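Local coordinates for putative NADP oxidoreductase BF3122 (Bacteroides fragilis, PDB 3D1L), which is a putative NADP oxidoreductase of the coenzyme F420-dependent family that probably binds NADP through a Rossmann-type domain and pairs with a second copy in the crystal, at the interface of chains A and B. Coordinates in Å, arbitrary orientation; residue numbers count along the deposited sequence, not the author numbering. Chains: chain A/B, Putative NADP oxidoreductase BF3122.

Contact 1: the interface of chains A and B. Residues chain A 191, 195, 245, 251, 255; chain B 176, 180, 265.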
# COMPACT_ATOMS: atom_id res chain seq x y z
N LEU A 191 -2.38 -10.94 11.28
CA LEU A 191 -1.88 -12.34 11.22
C LEU A 191 -0.36 -12.45 11.46
O LEU A 191 0.11 -13.41 12.07
CB LEU A 191 -2.24 -12.98 9.89
CG LEU A 191 -3.73 -13.14 9.60
CD1 LEU A 191 -3.92 -13.61 8.15
CD2 LEU A 191 -4.39 -14.09 10.64
N LEU A 195 1.50 -14.45 14.69
CA LEU A 195 2.65 -15.33 14.52
C LEU A 195 3.84 -14.92 15.38
O LEU A 195 4.40 -15.73 16.11
CB LEU A 195 3.05 -15.41 13.04
CG LEU A 195 2.04 -16.12 12.13
CD1 LEU A 195 2.31 -15.80 10.68
CD2 LEU A 195 2.05 -17.65 12.39
N LEU A 245 2.46 -23.31 9.49
CA LEU A 245 1.09 -22.87 9.71
C LEU A 245 0.12 -24.04 9.91
O LEU A 245 -1.08 -23.83 10.06
CB LEU A 245 0.62 -22.04 8.52
CG LEU A 245 1.29 -20.69 8.27
CD1 LEU A 245 0.72 -20.07 7.00
CD2 LEU A 245 1.10 -19.77 9.48
N MSE A 251 -5.53 -20.14 8.49
CA MSE A 251 -4.42 -19.27 8.09
C MSE A 251 -3.54 -19.90 7.02
O MSE A 251 -3.01 -19.21 6.17
CB MSE A 251 -3.57 -18.84 9.28
CG MSE A 251 -2.65 -17.67 8.95
SE MSE A 251 -1.50 -17.17 10.39
CE MSE A 251 -2.76 -17.33 11.84
N TYR A 255 -2.64 -18.49 3.27
CA TYR A 255 -1.27 -18.40 2.76
C TYR A 255 -1.19 -19.04 1.39
O TYR A 255 -0.62 -18.48 0.45
CB TYR A 255 -0.27 -19.07 3.73
CG TYR A 255 1.19 -18.87 3.33
CD1 TYR A 255 2.02 -17.98 4.03
CD2 TYR A 255 1.73 -19.54 2.23
CE1 TYR A 255 3.36 -17.79 3.65
CE2 TYR A 255 3.05 -19.36 1.83
CZ TYR A 255 3.86 -18.48 2.53
OH TYR A 255 5.16 -18.31 2.11
N LEU B 176 8.49 -15.67 7.72
CA LEU B 176 7.09 -16.06 7.55
C LEU B 176 6.16 -14.90 7.84
O LEU B 176 5.24 -14.61 7.07
CB LEU B 176 6.73 -17.28 8.41
CG LEU B 176 5.23 -17.66 8.50
CD1 LEU B 176 4.67 -18.24 7.20
CD2 LEU B 176 4.99 -18.63 9.64
N PHE B 180 3.43 -12.29 5.14
CA PHE B 180 2.14 -11.63 5.42
C PHE B 180 2.27 -10.14 5.37
O PHE B 180 1.51 -9.43 4.70
CB PHE B 180 1.60 -12.04 6.80
CG PHE B 180 1.04 -13.42 6.84
CD1 PHE B 180 -0.30 -13.64 6.52
CD2 PHE B 180 1.85 -14.51 7.14
CE1 PHE B 180 -0.83 -14.94 6.54
CE2 PHE B 180 1.32 -15.82 7.15
CZ PHE B 180 -0.02 -16.02 6.85
N ARG B 265 -11.51 -13.29 14.56
CA ARG B 265 -10.51 -12.66 15.44
C ARG B 265 -10.93 -11.31 16.00
O ARG B 265 -11.80 -11.23 16.87
CB ARG B 265 -9.18 -12.54 14.72
CG ARG B 265 -8.61 -13.89 14.35
CD ARG B 265 -7.69 -13.79 13.19
NE ARG B 265 -6.83 -14.96 13.09
CZ ARG B 265 -7.14 -16.06 12.41
NH1 ARG B 265 -8.30 -16.13 11.78
NH2 ARG B 265 -6.30 -17.09 12.38
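B:Phe180 pushes its ring between A:Leu191, A:Leu195, A:Met251 and A:Tyr255. CD1 of A:Leu195 meets CE2 of B:Phe180 at 3.7 Å. On the CE1 side of the ring, CE1 of B:Phe180 lies 3.7 Å from CD1 of A:Leu191. The far end of the ring, CZ of B:Phe180, reaches CG of A:Met251, modelled as selenomethionine, at 3.7 Å. A:Tyr255 presents its ring edge: CE2 of B:Phe180 lies in the tyrosine ring plane, 3.9 Å from CD1 of A:Tyr255. B:Leu176, one helical turn before B:Phe180, extends the patch. CD1 of B:Leu176 touches CE1 of A:Tyr255 at 3.8 Å, and its CD2 faces CD1 of A:Leu195 and CD2 of A:Leu245, a loop residue. B:Phe180 CG lies anti to the carbonyl carbon (chi1 -75°), which points the ring away from its own helix and between the two helices of chain A. The patch packs helix 168-198 of chain B against helices 168-198 and 249-264 of chain A. At its rim, B:Arg265 lays one guanidinium face on A:Leu191. CD2 of A:Leu191 stands 3.4 Å above the guanidinium plane of B:Arg265, off the centre of the group, near its edge.

Contact 2: the interface of chains A and B. Residues chain A 216, 225, 227; chain B 125-127.
A:Lys216 reaches from helix 207-219 to B:Thr125, on the loop that carries B:Phe126 and B:Ser127. The protein belongs to the coenzyme F420-dependent NADP oxidoreductase family, and the lysine lies in the region matched by the DUF2520 family. The side-chain amine NZ of A:Lys216 donates a hydrogen bond to the hydroxyl OG1 of B:Thr125 at 2.7 Å, and the two side chains meet tip to tip. NZ of A:Lys216 also donates to the backbone carbonyl O of A:Ala225 at 3.0 Å. It approaches in the carbonyl plane, on a lone pair, with a C=O...N angle of 137°. This bond within chain A holds the amine in place for its partner in chain B. The lysine runs straight out to NZ (chi2 to chi4 all near 180°), which carries the amine to the loop. The hydroxyl of B:Ser127 also lies near NZ, but it sits too close to CE, and this link is doubtful. A weak bond joins OG1 of A:Thr227 to OG1 of B:Thr125 at 3.4 Å. The chi1 of A:Thr227, 61°, puts both branches toward chain B: OG1 at B:Thr125 and a water, CG2 at the carbonyl of B:Phe126. Water 1 forms a bridge, 3.1 Å from OG1 of A:Thr227. The backbone N of B:Phe126 is 3.3 Å from water 1. Carbon packing is slight. CE of A:Lys216 lies 3.5 Å from CB of B:Ser127.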
# COMPACT_ATOMS: atom_id res chain seq x y z
N LYS A 216 6.50 2.36 -1.10
CA LYS A 216 6.91 1.83 -2.40
C LYS A 216 5.86 2.04 -3.48
O LYS A 216 6.19 2.37 -4.61
CB LYS A 216 7.18 0.34 -2.22
CG LYS A 216 8.10 -0.31 -3.22
CD LYS A 216 8.34 -1.72 -2.74
CE LYS A 216 9.04 -2.51 -3.76
NZ LYS A 216 9.20 -3.91 -3.30
N ALA A 225 5.80 -3.64 -7.78
CA ALA A 225 6.33 -3.57 -6.44
C ALA A 225 6.30 -4.96 -5.78
O ALA A 225 6.97 -5.20 -4.78
CB ALA A 225 5.57 -2.55 -5.63
N THR A 227 6.98 -8.55 -4.55
CA THR A 227 8.20 -9.35 -4.34
C THR A 227 7.81 -10.62 -3.60
O THR A 227 6.64 -10.82 -3.29
CB THR A 227 9.31 -8.57 -3.54
OG1 THR A 227 8.83 -8.20 -2.24
CG2 THR A 227 9.71 -7.31 -4.28
N THR B 125 11.32 -5.08 1.85
CA THR B 125 10.85 -5.28 0.51
C THR B 125 11.78 -4.46 -0.41
O THR B 125 12.02 -3.26 -0.17
CB THR B 125 9.35 -4.94 0.41
OG1 THR B 125 8.90 -5.08 -0.93
CG2 THR B 125 9.06 -3.53 0.90
N PHE B 126 12.35 -5.11 -1.42
CA PHE B 126 13.35 -4.43 -2.29
C PHE B 126 12.88 -4.45 -3.73
O PHE B 126 12.29 -5.42 -4.16
CB PHE B 126 14.71 -5.13 -2.24
CG PHE B 126 15.42 -5.01 -0.92
CD1 PHE B 126 15.95 -3.79 -0.50
CD2 PHE B 126 15.56 -6.11 -0.11
CE1 PHE B 126 16.62 -3.68 0.68
CE2 PHE B 126 16.23 -6.01 1.09
CZ PHE B 126 16.76 -4.80 1.49
N SER B 127 13.16 -3.40 -4.46
CA SER B 127 12.89 -3.35 -5.89
C SER B 127 14.05 -2.59 -6.49
O SER B 127 14.60 -1.71 -5.83
CB SER B 127 11.58 -2.62 -6.21
OG SER B 127 10.44 -3.40 -5.83
O HOH W 1 11.83 -8.33 -1.32

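Contact 3: the interface of chains A and B. Residues chain A 234, 236-237; chain B 78, 104.
Helix 235-244 of chain A, with the loop residue A:Asp234 just before it, meets the start of helix 78-89 and the loop at B:Ser104 of chain B. A:Asn236 and A:Asp234 face B:Asp78, while A:Val237 faces B:Ser104. The chain B residues belong to its probable Rossmann-type NADP-binding domain, of the coenzyme F420-dependent oxidoreductase family. B:Asp78 opens the helix that follows strand 71-74, and B:Ser104 follows strand 97-100. The side chains of A:Asn236 and B:Asp78 come from opposite directions. The amide of A:Asn236 lies flat over one face of the B:Asp78 carboxylate, the two planes stacked at 21°. ND2 of A:Asn236 sits over CG of B:Asp78 at 3.3 Å. CB of A:Asn236 lies over the same face, 3.6 Å from CG of B:Asp78. This is face-to-face packing, with no hydrogen bond assigned between the pair. A:Asp234 crosses B:Asp78 at about a right angle, and the two carboxylate planes are 84° apart. OD2 of A:Asp234 and OD2 of B:Asp78 are 3.0 Å apart. Two carboxylate oxygens this close would repel if both are charged; the contact is doubtful as modelled. A:Asp234 has CG anti to the backbone N (chi1 -175°). Its other oxygen, OD1, turns to the helix start and takes weak bonds from the backbone N of A:Asn236 and from ND2 of the same residue, each at 2.9 Å. This resembles a helix N-cap. CG2 of A:Val237 and CB of B:Ser104 stand 4.2 Å apart.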
# COMPACT_ATOMS: atom_id res chain seq x y z
N ASP A 234 8.32 -20.30 -5.25
CA ASP A 234 9.41 -21.05 -4.63
C ASP A 234 8.87 -21.99 -3.57
O ASP A 234 8.56 -21.60 -2.44
CB ASP A 234 10.50 -20.15 -4.03
CG ASP A 234 11.70 -20.96 -3.50
OD1 ASP A 234 11.63 -22.20 -3.46
OD2 ASP A 234 12.73 -20.35 -3.13
N ASN A 236 10.36 -24.45 -2.12
CA ASN A 236 11.31 -24.62 -1.02
C ASN A 236 10.96 -23.72 0.15
O ASN A 236 11.15 -24.09 1.30
CB ASN A 236 12.73 -24.36 -1.49
CG ASN A 236 13.08 -25.20 -2.71
OD1 ASN A 236 13.06 -26.43 -2.64
ND2 ASN A 236 13.38 -24.54 -3.83
N VAL A 237 10.43 -22.54 -0.17
CA VAL A 237 9.98 -21.59 0.85
C VAL A 237 8.50 -21.83 1.21
O VAL A 237 8.16 -22.03 2.38
CB VAL A 237 10.19 -20.13 0.39
CG1 VAL A 237 9.55 -19.16 1.35
CG2 VAL A 237 11.67 -19.85 0.25
N ASP B 78 17.10 -21.37 -4.76
CA ASP B 78 17.55 -22.72 -4.38
C ASP B 78 18.10 -23.49 -5.61
O ASP B 78 19.23 -23.99 -5.58
CB ASP B 78 16.43 -23.52 -3.69
CG ASP B 78 15.83 -22.80 -2.47
OD1 ASP B 78 15.80 -23.42 -1.39
OD2 ASP B 78 15.39 -21.64 -2.59
N SER B 104 14.82 -17.88 4.54
CA SER B 104 14.28 -19.19 4.86
C SER B 104 15.22 -20.31 4.41
O SER B 104 14.80 -21.44 4.22
CB SER B 104 12.87 -19.36 4.29
OG SER B 104 11.90 -18.63 5.04

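Contact 4: the interface of chains A and B. Residues chain A 208-209, 212-213; chain B 124-125, 132, 182.
The side-chain amide of B:Gln124 has A:Glu212 over one face and A:Pro208 at its edge. Helix 207-219 of chain A, in the DUF2520 family region, here meets a loop of chain B and its helix 168-198. B:Gln124, B:Thr125, B:Cys182 and A:Leu209 are among the residues that line the pockets of 2-mercapto-propion aldehyde, which may come from purification or crystallisation. CG of A:Glu212 lies above the amide carbon CD of B:Gln124 at 3.6 Å. The glutamate carboxylate does not stack on the amide; the two planes are 66° apart. NE2 of B:Gln124 donates to the backbone O of A:Pro208 at 3.0 Å, nearly straight (171° at H). The acceptor lies in the amide plane, but NE2 stands above the carbonyl plane of the proline, off its lone pairs. OE1 of B:Gln124 takes the backbone N of B:Thr125 on a lone pair, at 2.8 Å, which fixes how the amide is turned. A:Glu212 bends at chi2 (60°), bringing its carboxylate toward B:Val132. OE2 of A:Glu212 also holds water 2 at 2.6 Å. Water 2 lies 2.7 Å from the backbone O of B:Thr125. On helix 168-198 of chain B, sulfur SG of B:Cys182 packs on CB of A:Leu209 at 3.6 Å. OG1 of A:Thr213, near this sulfur, donates to O of A:Leu209.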
# COMPACT_ATOMS: atom_id res chain seq x y z
N PRO A 208 9.17 -1.10 10.02
CA PRO A 208 9.89 -0.61 8.83
C PRO A 208 9.45 -1.31 7.52
O PRO A 208 9.50 -0.70 6.46
CB PRO A 208 11.36 -0.94 9.13
CG PRO A 208 11.42 -1.31 10.55
CD PRO A 208 10.09 -1.78 10.96
N LEU A 209 9.01 -2.56 7.60
CA LEU A 209 8.55 -3.34 6.45
C LEU A 209 7.16 -2.86 6.04
O LEU A 209 6.87 -2.68 4.85
CB LEU A 209 8.52 -4.83 6.81
CG LEU A 209 9.84 -5.63 6.93
CD1 LEU A 209 10.78 -5.07 7.97
CD2 LEU A 209 9.54 -7.07 7.26
N GLU A 212 7.59 0.77 4.48
CA GLU A 212 8.19 0.74 3.15
C GLU A 212 7.28 0.07 2.12
O GLU A 212 7.25 0.50 0.98
CB GLU A 212 9.57 0.05 3.18
CG GLU A 212 10.21 -0.13 1.82
CD GLU A 212 10.45 1.18 1.10
OE1 GLU A 212 10.46 2.25 1.77
OE2 GLU A 212 10.64 1.15 -0.15
N THR A 213 6.54 -0.96 2.53
CA THR A 213 5.54 -1.61 1.66
C THR A 213 4.53 -0.60 1.16
O THR A 213 4.16 -0.62 -0.02
CB THR A 213 4.83 -2.82 2.40
OG1 THR A 213 5.82 -3.81 2.62
CG2 THR A 213 3.72 -3.46 1.56
N GLN B 124 13.52 -6.51 4.23
CA GLN B 124 12.83 -5.35 3.71
C GLN B 124 12.34 -5.75 2.34
O GLN B 124 12.88 -6.67 1.74
CB GLN B 124 13.80 -4.14 3.61
CG GLN B 124 13.17 -2.77 3.26
CD GLN B 124 11.91 -2.47 4.04
OE1 GLN B 124 10.85 -3.07 3.79
NE2 GLN B 124 12.01 -1.57 5.02
N THR B 125 11.32 -5.08 1.85
CA THR B 125 10.85 -5.28 0.51
C THR B 125 11.78 -4.46 -0.41
O THR B 125 12.02 -3.26 -0.17
CB THR B 125 9.35 -4.94 0.41
OG1 THR B 125 8.90 -5.08 -0.93
CG2 THR B 125 9.06 -3.53 0.90
N VAL B 132 15.93 2.74 -1.00
CA VAL B 132 15.48 2.61 0.39
C VAL B 132 16.55 3.03 1.36
O VAL B 132 17.73 2.79 1.13
CB VAL B 132 15.01 1.17 0.78
CG1 VAL B 132 13.77 0.81 0.03
CG2 VAL B 132 16.08 0.15 0.52
N CYS B 182 4.45 -8.03 4.11
CA CYS B 182 4.89 -7.31 2.90
C CYS B 182 4.28 -7.85 1.63
O CYS B 182 3.78 -7.09 0.78
CB CYS B 182 6.40 -7.44 2.71
SG CYS B 182 7.48 -6.70 3.97
O HOH W 2 11.42 -0.94 -1.46

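Contacts 2 and 4 adjoin, with C-alpha centres about 7 Å apart. They share B:Thr125 and helix 207-219 of chain A, so one loop of chain B is read by neighbouring turns of one helix. Contacts 1 and 4 both use helix 168-198 of chain B, though their centres are about 18 Å apart. Contact 3 lies about 18 Å from contacts 1 and 2 and about 20 Å from contact 4; it touches the probable nucleotide-binding domain of chain B. Two-fold symmetry repeats each contact with the chains exchanged. The spread is consistent with a dimer, though the crystal assembly alone does not prove it.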